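Local coordinates for DUF2235 domain-containing protein (Pseudomonas aeruginosa, PDB 4O5P) that probably hydrolyses membrane phospholipids as a type VI secretion effector, using an alpha/beta-hydrolase-type catalytic domain joined to a C-terminal domain of the Tle1-like family, at residues A579-H584 with P677-F682; W249-T254 with R307-A312; Q510-A515 with D545-L550; A156-Y159 with K163-L166; P117-V122 with G135-E140. All coordinates share one frame; numbering follows the deposited sequence.

Interaction 1. Residues A579-H584 with P677-F682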
# COMPACT_ATOMS: atom_id res chain seq x y z
N ALA A 579 -11.17 22.54 0.87
CA ALA A 579 -10.75 23.90 0.57
C ALA A 579 -11.02 24.85 1.73
O ALA A 579 -10.19 25.71 2.03
CB ALA A 579 -11.42 24.39 -0.70
N ALA A 580 -12.14 24.68 2.42
CA ALA A 580 -12.42 25.53 3.57
C ALA A 580 -11.41 25.24 4.69
O ALA A 580 -10.99 26.17 5.43
CB ALA A 580 -13.85 25.35 4.06
N GLU A 581 -11.04 23.96 4.81
CA GLU A 581 -10.02 23.54 5.77
C GLU A 581 -8.66 24.17 5.50
O GLU A 581 -8.09 24.84 6.37
CB GLU A 581 -9.89 22.01 5.82
CG GLU A 581 -11.05 21.34 6.50
CD GLU A 581 -10.85 19.87 6.64
OE1 GLU A 581 -10.08 19.29 5.86
OE2 GLU A 581 -11.48 19.28 7.54
N PHE A 582 -8.14 23.94 4.29
CA PHE A 582 -6.90 24.57 3.87
C PHE A 582 -6.92 26.07 4.11
O PHE A 582 -5.97 26.63 4.65
CB PHE A 582 -6.60 24.32 2.39
CG PHE A 582 -5.36 25.01 1.93
CD1 PHE A 582 -4.12 24.43 2.15
CD2 PHE A 582 -5.41 26.25 1.32
CE1 PHE A 582 -2.97 25.07 1.74
CE2 PHE A 582 -4.25 26.89 0.92
CZ PHE A 582 -3.03 26.31 1.13
N ALA A 583 -8.01 26.72 3.71
CA ALA A 583 -8.13 28.17 3.90
C ALA A 583 -7.98 28.57 5.36
O ALA A 583 -7.19 29.47 5.69
CB ALA A 583 -9.45 28.68 3.33
N HIS A 584 -8.74 27.91 6.24
CA HIS A 584 -8.63 28.15 7.68
C HIS A 584 -7.19 27.99 8.19
O HIS A 584 -6.64 28.89 8.86
CB HIS A 584 -9.55 27.22 8.45
CG HIS A 584 -9.53 27.43 9.94
ND1 HIS A 584 -8.90 26.57 10.81
CD2 HIS A 584 -10.03 28.44 10.70
CE1 HIS A 584 -9.04 27.01 12.04
NE2 HIS A 584 -9.71 28.15 12.01
N PRO A 677 -5.98 21.02 15.45
CA PRO A 677 -5.07 22.18 15.38
C PRO A 677 -4.91 22.67 13.94
O PRO A 677 -5.23 23.82 13.64
CB PRO A 677 -3.73 21.62 15.89
CG PRO A 677 -3.89 20.11 15.87
CD PRO A 677 -5.34 19.85 16.08
N PHE A 678 -4.40 21.81 13.08
CA PHE A 678 -4.49 22.04 11.65
C PHE A 678 -4.38 20.71 10.91
O PHE A 678 -3.99 19.70 11.51
CB PHE A 678 -3.45 23.05 11.17
CG PHE A 678 -2.07 22.85 11.74
CD1 PHE A 678 -1.25 21.84 11.29
CD2 PHE A 678 -1.58 23.72 12.70
CE1 PHE A 678 0.02 21.67 11.81
CE2 PHE A 678 -0.32 23.57 13.22
CZ PHE A 678 0.49 22.54 12.77
N THR A 679 -4.74 20.71 9.63
CA THR A 679 -4.89 19.46 8.87
C THR A 679 -3.57 18.95 8.30
O THR A 679 -2.54 19.60 8.46
CB THR A 679 -5.84 19.65 7.69
OG1 THR A 679 -5.28 20.61 6.78
CG2 THR A 679 -7.20 20.15 8.20
N ASP A 680 -3.60 17.80 7.63
CA ASP A 680 -2.39 17.24 7.03
C ASP A 680 -1.81 18.10 5.89
O ASP A 680 -0.68 17.88 5.46
CB ASP A 680 -2.66 15.80 6.54
CG ASP A 680 -2.92 14.84 7.69
OD1 ASP A 680 -2.44 15.13 8.81
OD2 ASP A 680 -3.61 13.81 7.48
N TYR A 681 -2.58 19.08 5.41
CA TYR A 681 -2.06 20.00 4.40
C TYR A 681 -0.82 20.72 4.91
O TYR A 681 0.03 21.15 4.13
CB TYR A 681 -3.12 21.05 4.05
CG TYR A 681 -4.24 20.59 3.13
CD1 TYR A 681 -3.98 19.83 2.01
CD2 TYR A 681 -5.56 20.94 3.39
CE1 TYR A 681 -5.01 19.42 1.16
CE2 TYR A 681 -6.59 20.54 2.56
CZ TYR A 681 -6.31 19.79 1.45
OH TYR A 681 -7.34 19.39 0.61
N PHE A 682 -0.73 20.88 6.22
CA PHE A 682 0.37 21.63 6.78
C PHE A 682 1.31 20.78 7.61
O PHE A 682 1.97 21.28 8.51
CB PHE A 682 -0.15 22.86 7.53
CG PHE A 682 -0.56 23.96 6.61
CD1 PHE A 682 -1.85 24.02 6.11
CD2 PHE A 682 0.38 24.90 6.18
CE1 PHE A 682 -2.22 25.03 5.23
CE2 PHE A 682 0.03 25.92 5.30
CZ PHE A 682 -1.29 25.99 4.82
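An aromatic cluster of Phe-582, Tyr-681 and Phe-682 joins helix 571-587 to the loop that leads to strand 687-689. Both pieces belong to the Tle1-like C-terminal domain. Phe-582 touches both of the other rings, which lie in directions about a right angle apart. Its edge meets the face of Tyr-681 in a T-shaped pair, with centroids 5.6 Å apart and planes at 84°. The closest touch in this pair is made by the root of the side chain: Phe-582 CB lies 3.7 Å from Tyr-681 CD2. Phe-582 and Phe-682 meet differently. Their planes are only 21° apart, but the rings are slid past each other and barely overlap. Phe-582 CE1 and Phe-682 CE1 come within 3.6 Å. Phe-582 CG is anti to the backbone N (chi1 178°), which carries the ring off the helix to these two partners.

Beside the cluster, the methyl CG2 of Thr-679 packs against the extended chain of Glu-581, 3.8 Å from Glu-581 OE1. The polar atoms find their partners outside the two segments. Glu-581 OE1 forms a salt bridge with Arg-663, and Thr-679 OG1 bonds to Asp-585 of helix 571-587. Within the loop, Tyr-681 N gives a weak hydrogen bond to Thr-679 OG1. Tyr-681 OH bonds to Asp-661, and its ring also makes a cation-pi contact with Arg-663.

No hydrogen bond crosses between 579-584 and 677-682. Their direct contact therefore rests on ring packing and van der Waals touch, while the charged and hydroxyl groups tie the same residues to their surroundings.

Interaction 2. Residues W249-T254 with R307-A312; sequences WLQELT and RLPDEA
One direct hydrogen bond crosses this contact. Gln-251 NE2 donates to the backbone oxygen of Asp-310, Asp-310 O, over 3.1 Å with an N-H...O angle of 158°. The acceptor lies almost in the amide plane of Gln-251. Seen from the acceptor, the nitrogen stands above the carbonyl plane, 41° out of it. Gln-251 NE2 has a second, weak bond to Tyr-265 OH.

A water makes the second polar link. It donates to Gln-251 OE1 at 2.8 Å and accepts from Asp-310 N at 2.9 Å. Both ends of the Gln-251 amide thus address the backbone of Asp-310, one directly and one through water. This pairing fixes which way round the amide is turned. The side chain gets there by running out extended from the helix, with CG anti to the backbone N (chi1 -173°).

Gln-251 lies near the end of helix 238-254. That helix starts at a probable nucleophile elbow, as in alpha/beta hydrolases. The partner, 307-312, is an irregular loop between strands 294-299 and 331-336 of the catalytic region.

Van der Waals contact is small and comes from Pro-309. Its CB lies 3.5 Å from Gln-251 OE1, beside the amide.

One salt bridge is internal to the loop, and two more tie it to its surroundings. Arg-307 NH2 pairs with Asp-310 OD2 at 2.6 Å, nearly in the guanidinium plane and on the syn lone pair of the carboxylate. Asp-310 OD1 is paired with Arg-351, and Arg-307 NH1 with Asp-690.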
# COMPACT_ATOMS: atom_id res chain seq x y z
N TRP A 249 10.31 -12.86 2.79
CA TRP A 249 9.88 -14.20 3.22
C TRP A 249 10.29 -15.28 2.20
O TRP A 249 10.60 -16.43 2.56
CB TRP A 249 8.37 -14.23 3.47
CG TRP A 249 7.93 -13.32 4.59
CD1 TRP A 249 8.73 -12.49 5.35
CD2 TRP A 249 6.59 -13.14 5.08
NE1 TRP A 249 7.96 -11.82 6.27
CE2 TRP A 249 6.65 -12.19 6.12
CE3 TRP A 249 5.35 -13.69 4.74
CZ2 TRP A 249 5.51 -11.78 6.84
CZ3 TRP A 249 4.21 -13.28 5.45
CH2 TRP A 249 4.31 -12.33 6.48
N LEU A 250 10.32 -14.91 0.93
CA LEU A 250 10.70 -15.86 -0.10
C LEU A 250 12.20 -16.11 0.00
O LEU A 250 12.66 -17.27 -0.09
CB LEU A 250 10.31 -15.34 -1.48
CG LEU A 250 10.71 -16.22 -2.67
CD1 LEU A 250 10.09 -17.62 -2.54
CD2 LEU A 250 10.27 -15.55 -3.96
N GLN A 251 12.96 -15.04 0.21
CA GLN A 251 14.41 -15.18 0.34
C GLN A 251 14.75 -16.06 1.53
O GLN A 251 15.60 -16.95 1.42
CB GLN A 251 15.08 -13.83 0.50
CG GLN A 251 16.59 -13.93 0.48
CD GLN A 251 17.27 -12.62 0.81
OE1 GLN A 251 16.72 -11.78 1.54
NE2 GLN A 251 18.48 -12.44 0.28
N GLU A 252 14.09 -15.81 2.65
CA GLU A 252 14.23 -16.61 3.86
C GLU A 252 13.92 -18.09 3.58
O GLU A 252 14.63 -18.98 4.04
CB GLU A 252 13.32 -16.04 4.97
CG GLU A 252 12.28 -17.04 5.51
CD GLU A 252 10.96 -16.39 5.95
OE1 GLU A 252 11.01 -15.38 6.72
OE2 GLU A 252 9.89 -16.91 5.54
N LEU A 253 12.85 -18.34 2.81
CA LEU A 253 12.44 -19.72 2.52
C LEU A 253 13.37 -20.49 1.58
O LEU A 253 13.44 -21.72 1.63
CB LEU A 253 11.05 -19.71 1.90
CG LEU A 253 9.89 -19.78 2.89
CD1 LEU A 253 8.61 -19.28 2.22
CD2 LEU A 253 9.72 -21.21 3.37
N THR A 254 14.04 -19.77 0.70
CA THR A 254 14.75 -20.42 -0.40
C THR A 254 16.27 -20.32 -0.30
O THR A 254 17.00 -21.00 -1.04
CB THR A 254 14.30 -19.82 -1.74
OG1 THR A 254 14.55 -18.42 -1.74
CG2 THR A 254 12.80 -20.08 -1.96
N ARG A 307 12.68 -3.34 4.16
CA ARG A 307 14.05 -3.27 3.66
C ARG A 307 14.21 -4.27 2.52
O ARG A 307 13.90 -5.46 2.69
CB ARG A 307 14.99 -3.65 4.80
CG ARG A 307 16.43 -3.40 4.54
CD ARG A 307 17.31 -4.16 5.54
NE ARG A 307 18.67 -4.17 5.05
CZ ARG A 307 19.53 -3.18 5.25
NH1 ARG A 307 19.17 -2.12 5.97
NH2 ARG A 307 20.76 -3.26 4.74
N LEU A 308 14.66 -3.81 1.35
CA LEU A 308 14.75 -4.72 0.21
C LEU A 308 15.77 -5.84 0.53
O LEU A 308 16.65 -5.64 1.38
CB LEU A 308 15.14 -3.97 -1.06
CG LEU A 308 14.21 -2.95 -1.73
CD1 LEU A 308 14.88 -2.43 -2.98
CD2 LEU A 308 12.86 -3.51 -2.11
N PRO A 309 15.61 -7.02 -0.09
CA PRO A 309 16.55 -8.12 0.20
C PRO A 309 18.00 -7.75 -0.07
O PRO A 309 18.31 -7.13 -1.10
CB PRO A 309 16.11 -9.22 -0.79
CG PRO A 309 14.65 -9.01 -0.95
CD PRO A 309 14.47 -7.48 -0.91
N ASP A 310 18.88 -8.10 0.87
CA ASP A 310 20.30 -7.88 0.70
C ASP A 310 20.96 -9.14 0.15
O ASP A 310 20.69 -10.25 0.61
CB ASP A 310 20.97 -7.47 2.01
CG ASP A 310 21.09 -5.97 2.16
OD1 ASP A 310 21.30 -5.28 1.13
OD2 ASP A 310 20.98 -5.47 3.30
N GLU A 311 21.80 -8.95 -0.86
CA GLU A 311 22.52 -10.05 -1.46
C GLU A 311 23.70 -10.42 -0.58
O GLU A 311 24.24 -9.58 0.15
CB GLU A 311 23.00 -9.65 -2.86
CG GLU A 311 21.89 -9.19 -3.81
CD GLU A 311 20.79 -10.24 -4.00
OE1 GLU A 311 21.04 -11.45 -3.80
OE2 GLU A 311 19.65 -9.84 -4.36
N ALA A 312 24.09 -11.70 -0.62
CA ALA A 312 25.17 -12.21 0.22
C ALA A 312 26.58 -11.95 -0.36
O ALA A 312 26.76 -11.09 -1.24
CB ALA A 312 24.98 -13.70 0.48
O HOH W 1 18.08 -9.80 3.05

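Interaction 3. Residues Q510-A515 with D545-L550; sequences QKAWEA and DRNVAL
Helices 507-528 and 538-550 pack at a steep angle through their segments 510-515 and 545-550. The segment axes approach to 8.7 Å, and their N-to-C directions differ by 121°. These are consecutive helices of the Tle1-like C-terminal domain, crossing at a close alanine contact. The backbones are nearest at Ala-512 and Asn-547, whose CA atoms are 4.7 Å apart. Such a short spacing is possible because Ala-512 offers only a methyl group at the crossing.

Asn-547 is the main side chain on the other helix. Its CG is anti to the carbonyl carbon (chi1 -69°), which lays the amide against the first helix. The oxygen end meets Ala-512: Asn-547 OD1 is 3.4 Å from Ala-512 CA and about as close to the methyl. The nitrogen end reaches one turn further along, with Asn-547 ND2 3.7 Å from Ala-515 CB. The amide therefore spans two small residues spaced three apart. No hydrogen bond links the two segments, so the amide meets this helix by van der Waals contact. Asn-547 also touches Leu-516.

Leu-550 also packs on the methyl of Ala-512. It is the last residue of its helix, and its backbone oxygen accepts a hydrogen bond from Gln-509 on the facing helix. The methyl rests against both the root and one branch of this leucine, with Ala-512 CB 3.9 Å from Leu-550 CB and 3.9 Å from Leu-550 CD1.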
# COMPACT_ATOMS: atom_id res chain seq x y z
N GLN A 510 -28.08 8.07 -2.51
CA GLN A 510 -26.96 7.76 -1.63
C GLN A 510 -27.39 6.76 -0.54
O GLN A 510 -26.78 5.68 -0.39
CB GLN A 510 -26.47 9.06 -1.02
CG GLN A 510 -25.24 8.97 -0.14
CD GLN A 510 -24.67 10.34 0.16
OE1 GLN A 510 -24.84 11.28 -0.61
NE2 GLN A 510 -23.99 10.46 1.30
N LYS A 511 -28.44 7.12 0.19
CA LYS A 511 -29.00 6.26 1.22
C LYS A 511 -29.47 4.93 0.64
O LYS A 511 -29.23 3.86 1.22
CB LYS A 511 -30.17 6.96 1.92
CG LYS A 511 -29.82 7.64 3.22
CD LYS A 511 -28.98 8.89 3.01
CE LYS A 511 -28.99 9.76 4.27
NZ LYS A 511 -28.43 11.13 4.04
N ALA A 512 -30.12 5.00 -0.52
CA ALA A 512 -30.60 3.80 -1.20
C ALA A 512 -29.46 2.82 -1.52
O ALA A 512 -29.42 1.71 -0.99
CB ALA A 512 -31.35 4.18 -2.47
N TRP A 513 -28.55 3.24 -2.40
CA TRP A 513 -27.37 2.44 -2.73
C TRP A 513 -26.70 1.88 -1.49
O TRP A 513 -26.36 0.69 -1.44
CB TRP A 513 -26.34 3.26 -3.53
CG TRP A 513 -26.64 3.41 -5.00
CD1 TRP A 513 -26.97 4.56 -5.66
CD2 TRP A 513 -26.60 2.37 -5.99
NE1 TRP A 513 -27.15 4.30 -7.00
CE2 TRP A 513 -26.93 2.96 -7.23
CE3 TRP A 513 -26.32 1.00 -5.96
CZ2 TRP A 513 -26.98 2.23 -8.41
CZ3 TRP A 513 -26.39 0.28 -7.13
CH2 TRP A 513 -26.72 0.89 -8.34
N GLU A 514 -26.51 2.71 -0.47
CA GLU A 514 -25.89 2.21 0.76
C GLU A 514 -26.68 1.06 1.43
O GLU A 514 -26.10 0.01 1.73
CB GLU A 514 -25.61 3.34 1.75
CG GLU A 514 -25.19 2.87 3.14
CD GLU A 514 -24.00 1.91 3.15
OE1 GLU A 514 -23.16 1.94 2.22
OE2 GLU A 514 -23.91 1.11 4.10
N ALA A 515 -27.98 1.24 1.64
CA ALA A 515 -28.75 0.20 2.31
C ALA A 515 -28.85 -1.10 1.49
O ALA A 515 -28.80 -2.21 2.05
CB ALA A 515 -30.13 0.73 2.71
N ASP A 545 -37.34 -2.44 -1.60
CA ASP A 545 -38.01 -2.12 -2.86
C ASP A 545 -38.12 -0.61 -3.16
O ASP A 545 -38.02 -0.20 -4.34
CB ASP A 545 -39.38 -2.79 -2.92
CG ASP A 545 -39.29 -4.30 -2.74
OD1 ASP A 545 -38.36 -4.91 -3.30
OD2 ASP A 545 -40.15 -4.86 -2.02
N ARG A 546 -38.31 0.21 -2.12
CA ARG A 546 -38.17 1.66 -2.26
C ARG A 546 -36.82 1.99 -2.88
O ARG A 546 -36.71 2.81 -3.79
CB ARG A 546 -38.24 2.36 -0.90
CG ARG A 546 -39.62 2.51 -0.30
CD ARG A 546 -39.62 3.56 0.81
NE ARG A 546 -39.37 3.01 2.15
CZ ARG A 546 -40.28 2.38 2.89
NH1 ARG A 546 -41.51 2.16 2.43
NH2 ARG A 546 -39.96 1.94 4.10
N ASN A 547 -35.78 1.34 -2.35
CA ASN A 547 -34.40 1.58 -2.76
C ASN A 547 -34.11 1.13 -4.18
O ASN A 547 -33.49 1.85 -4.97
CB ASN A 547 -33.45 0.91 -1.76
CG ASN A 547 -33.47 1.58 -0.41
OD1 ASN A 547 -33.75 2.77 -0.31
ND2 ASN A 547 -33.18 0.82 0.64
N VAL A 548 -34.57 -0.07 -4.50
CA VAL A 548 -34.46 -0.62 -5.85
C VAL A 548 -35.19 0.27 -6.83
O VAL A 548 -34.85 0.33 -8.01
CB VAL A 548 -35.01 -2.06 -5.90
CG1 VAL A 548 -35.00 -2.61 -7.31
CG2 VAL A 548 -34.21 -2.95 -4.98
N ALA A 549 -36.21 0.99 -6.35
CA ALA A 549 -36.92 1.93 -7.20
C ALA A 549 -36.15 3.24 -7.36
O ALA A 549 -36.14 3.84 -8.44
CB ALA A 549 -38.33 2.18 -6.66
N LEU A 550 -35.50 3.68 -6.28
CA LEU A 550 -34.71 4.91 -6.30
C LEU A 550 -33.53 4.84 -7.29
O LEU A 550 -33.05 5.87 -7.75
CB LEU A 550 -34.26 5.29 -4.89
CG LEU A 550 -35.40 5.73 -3.96
CD1 LEU A 550 -35.01 5.66 -2.48
CD2 LEU A 550 -35.91 7.13 -4.32

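Interaction 4. Residues A156-Y159 with K163-L166; sequences ALFY and KSRL
Phe-158 and Tyr-159 splay from neighbouring positions on helix 139-162, and the chain leaving that helix folds back across both. Leu-166 CD2 sits over the face of the Phe-158 ring in a CH-pi contact, 4.0 Å from the ring centroid and 9° off the normal. Ser-164 comes to the same ring obliquely, with its OG 3.2 Å from Phe-158 CE2.

Tyr-159 and Arg-165 run side by side and point the same way. Their ring and guanidinium planes are 85° apart. The guanidinium turns its edge to the ring, and Arg-165 NH2 lies 3.0 Å from Tyr-159 CE2. A bend at chi3 sets the group here. Arg-165 NH2 also forms a salt bridge to Asp-104 on helix 104-108.

This is the C-terminal end of helix 139-162. Lys-163, the first residue to leave helical angles, has a positive phi of 60° and turns the chain back over the last turns. Lys-163 N still makes the i to i-4 helical bond to Tyr-159 O at 3.0 Å. Lys-163 CA lies over one face of the Tyr-159 ring. Ser-164 O then makes a CA-H...O contact with Tyr-159 CA at 3.1 Å.

One hydrogen bond crosses the contact; the rest is mainly CH-pi and van der Waals touch on the two rings. Asp-104 probably neutralises much of the Arg-165 charge.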
# COMPACT_ATOMS: atom_id res chain seq x y z
N ALA A 156 2.03 -22.87 -9.43
CA ALA A 156 2.68 -22.82 -10.74
C ALA A 156 3.55 -24.04 -10.99
O ALA A 156 3.49 -24.64 -12.07
CB ALA A 156 3.49 -21.53 -10.87
N LEU A 157 4.36 -24.43 -10.00
CA LEU A 157 5.19 -25.63 -10.17
C LEU A 157 4.32 -26.88 -10.29
O LEU A 157 4.53 -27.71 -11.17
CB LEU A 157 6.18 -25.78 -9.01
CG LEU A 157 7.37 -26.73 -9.19
CD1 LEU A 157 8.05 -26.50 -10.54
CD2 LEU A 157 8.38 -26.59 -8.06
N PHE A 158 3.33 -26.98 -9.40
CA PHE A 158 2.40 -28.09 -9.34
C PHE A 158 1.74 -28.31 -10.68
O PHE A 158 1.62 -29.45 -11.14
CB PHE A 158 1.34 -27.78 -8.28
CG PHE A 158 0.49 -28.95 -7.87
CD1 PHE A 158 0.97 -29.88 -6.96
CD2 PHE A 158 -0.81 -29.09 -8.36
CE1 PHE A 158 0.19 -30.96 -6.57
CE2 PHE A 158 -1.60 -30.16 -7.96
CZ PHE A 158 -1.10 -31.10 -7.07
N TYR A 159 1.31 -27.23 -11.33
CA TYR A 159 0.71 -27.35 -12.65
C TYR A 159 1.76 -27.73 -13.67
O TYR A 159 1.49 -28.51 -14.58
CB TYR A 159 0.02 -26.06 -13.09
CG TYR A 159 -0.76 -26.21 -14.39
CD1 TYR A 159 -0.14 -26.04 -15.63
CD2 TYR A 159 -2.11 -26.53 -14.37
CE1 TYR A 159 -0.86 -26.18 -16.81
CE2 TYR A 159 -2.83 -26.67 -15.53
CZ TYR A 159 -2.20 -26.50 -16.75
OH TYR A 159 -2.92 -26.64 -17.91
N LYS A 163 0.07 -31.12 -14.19
CA LYS A 163 -1.06 -30.71 -15.04
C LYS A 163 -2.40 -30.55 -14.30
O LYS A 163 -3.47 -30.69 -14.89
CB LYS A 163 -1.22 -31.65 -16.23
CG LYS A 163 0.06 -31.84 -17.03
CD LYS A 163 0.70 -30.51 -17.43
CE LYS A 163 2.02 -30.73 -18.15
NZ LYS A 163 2.72 -29.45 -18.51
N SER A 164 -2.32 -30.25 -13.01
CA SER A 164 -3.49 -29.84 -12.24
C SER A 164 -3.09 -28.64 -11.40
O SER A 164 -1.90 -28.36 -11.24
CB SER A 164 -3.99 -30.98 -11.35
OG SER A 164 -2.95 -31.46 -10.52
N ARG A 165 -4.06 -27.92 -10.87
CA ARG A 165 -3.74 -26.79 -10.02
C ARG A 165 -4.27 -27.05 -8.62
O ARG A 165 -5.17 -27.88 -8.45
CB ARG A 165 -4.32 -25.50 -10.60
CG ARG A 165 -5.39 -25.73 -11.66
CD ARG A 165 -5.52 -24.52 -12.60
NE ARG A 165 -4.84 -24.70 -13.89
CZ ARG A 165 -4.72 -23.74 -14.81
NH1 ARG A 165 -5.22 -22.54 -14.57
NH2 ARG A 165 -4.09 -23.98 -15.95
N LEU A 166 -3.72 -26.36 -7.62
CA LEU A 166 -4.15 -26.57 -6.24
C LEU A 166 -5.64 -26.28 -6.06
O LEU A 166 -6.15 -25.29 -6.58
CB LEU A 166 -3.31 -25.73 -5.28
CG LEU A 166 -1.80 -25.96 -5.24
CD1 LEU A 166 -1.13 -24.92 -4.35
CD2 LEU A 166 -1.47 -27.37 -4.76

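Interaction 5. Residues P117-V122 with G135-E140; sequences PGVGTV and GLIGAE
Ile-137 and Val-119 meet through branches set largely by their first torsions. In Ile-137, CG2 is roughly anti to the backbone N, while CG1 lies on the N side, with chi1 at -32°, well away from a staggered value. CG2 and CD1 both face the loop 117-122, and chi2 completes the placing of CD1. In Val-119, CG1 is anti to the carbonyl carbon (chi1 -72°) and CG2 lies between the backbone N and that carbon.

The two side chains cross at about a right angle. Ile-137 CG2 is 3.7 Å from Val-119 CB and 4.0 Å from Val-119 CG2. The other tip of the isoleucine reaches past the valine to the backbone, where Ile-137 CD1 lies 4.2 Å from Gly-120 CA. Gly-120 is the third residue of a turn, with a positive phi of 90° as a type II turn has there. Its bare CA lets the isoleucine tip lie against the backbone.

Gly-118 to Thr-121 form this type II beta turn. Thr-121 N bonds to Gly-118 O at 3.2 Å. Thr-121 OG1 donates to the same oxygen at 2.6 Å, in the carbonyl plane and on a lone pair. Two donors of one residue thus grip Gly-118 O, and Arg-145 adds a weak third.

No hydrogen bond joins the segments, and the contact is buried and apolar. Val-119 also packs on Arg-238 and Glu-242 of helix 238-254. The turn follows strand 111-116 of the central sheet. The side chain of Val-119 lies near, without touching, a probable nucleophile elbow and Ser-His-Asp triad of the alpha/beta-hydrolase type.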
# COMPACT_ATOMS: atom_id res chain seq x y z
N PRO A 117 -6.15 -9.14 -5.04
CA PRO A 117 -6.91 -7.93 -4.69
C PRO A 117 -6.34 -7.19 -3.50
O PRO A 117 -5.69 -7.77 -2.63
CB PRO A 117 -8.31 -8.45 -4.33
CG PRO A 117 -8.17 -9.95 -4.21
CD PRO A 117 -7.00 -10.35 -5.03
N GLY A 118 -6.62 -5.89 -3.44
CA GLY A 118 -6.14 -5.08 -2.34
C GLY A 118 -6.82 -5.33 -1.01
O GLY A 118 -7.96 -5.82 -0.94
N VAL A 119 -6.12 -4.99 0.07
CA VAL A 119 -6.68 -5.09 1.41
C VAL A 119 -7.91 -4.20 1.49
O VAL A 119 -7.97 -3.15 0.84
CB VAL A 119 -5.68 -4.66 2.49
CG1 VAL A 119 -4.60 -5.71 2.65
CG2 VAL A 119 -5.09 -3.29 2.16
N GLY A 120 -8.89 -4.63 2.27
CA GLY A 120 -10.12 -3.87 2.42
C GLY A 120 -11.16 -4.25 1.38
O GLY A 120 -12.29 -3.75 1.40
N THR A 121 -10.76 -5.13 0.47
CA THR A 121 -11.68 -5.66 -0.52
C THR A 121 -11.79 -7.17 -0.37
O THR A 121 -10.88 -7.83 0.17
CB THR A 121 -11.26 -5.31 -1.96
OG1 THR A 121 -10.14 -6.11 -2.35
CG2 THR A 121 -10.90 -3.83 -2.06
N VAL A 122 -12.91 -7.72 -0.83
CA VAL A 122 -13.18 -9.14 -0.69
C VAL A 122 -12.16 -10.03 -1.45
O VAL A 122 -11.77 -9.72 -2.59
CB VAL A 122 -14.63 -9.44 -1.13
CG1 VAL A 122 -14.84 -10.90 -1.37
CG2 VAL A 122 -15.63 -8.90 -0.08
N GLY A 135 -12.36 2.37 5.97
CA GLY A 135 -10.91 2.34 5.87
C GLY A 135 -10.17 1.82 7.09
O GLY A 135 -9.00 2.15 7.30
N LEU A 136 -10.84 1.00 7.90
CA LEU A 136 -10.16 0.32 8.99
C LEU A 136 -9.62 -1.00 8.50
O LEU A 136 -10.38 -1.91 8.14
CB LEU A 136 -11.09 0.09 10.18
CG LEU A 136 -10.48 0.58 11.49
CD1 LEU A 136 -9.74 1.89 11.23
CD2 LEU A 136 -11.55 0.76 12.55
N ILE A 137 -8.29 -1.11 8.47
CA ILE A 137 -7.64 -2.29 7.90
C ILE A 137 -6.64 -2.91 8.86
O ILE A 137 -5.68 -2.26 9.28
CB ILE A 137 -6.94 -1.95 6.57
CG1 ILE A 137 -7.70 -0.83 5.84
CG2 ILE A 137 -6.78 -3.21 5.73
CD1 ILE A 137 -7.80 -0.99 4.33
N GLY A 138 -6.88 -4.17 9.22
CA GLY A 138 -5.99 -4.89 10.10
C GLY A 138 -4.84 -5.52 9.34
O GLY A 138 -4.89 -5.64 8.11
N ALA A 139 -3.80 -5.92 10.06
CA ALA A 139 -2.57 -6.42 9.45
C ALA A 139 -2.75 -7.80 8.81
O ALA A 139 -2.05 -8.17 7.83
CB ALA A 139 -1.47 -6.47 10.50
N GLU A 140 -3.68 -8.57 9.36
CA GLU A 140 -3.83 -9.96 8.97
C GLU A 140 -4.18 -10.10 7.49
O GLU A 140 -3.75 -11.04 6.84
CB GLU A 140 -4.83 -10.71 9.88
CG GLU A 140 -6.31 -10.48 9.57
CD GLU A 140 -6.88 -9.20 10.19
OE1 GLU A 140 -6.15 -8.50 10.93
OE2 GLU A 140 -8.06 -8.91 9.94

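How the interactions relate
Along the chain the contacts come in series: interaction 5, then 4, 2, 3 and 1. Interactions 5 and 4 share helix 139-162, one at its start and one at its end, with centres 28 Å apart. Interaction 2 uses helix 238-254, which also touches the turn of interaction 5. Their nearest atoms are about 8 Å apart. Interaction 3 pairs helices 507-528 and 538-550, and the next helix, 571-587, carries interaction 1. Interactions 1 and 4 are the most distant pair, at 54 Å between centres. Interaction 5 lies nearest the chain centre, and its turn also bonds to Glu-563 of the C-terminal domain. No two contacts touch, so each joins its own part of the fold.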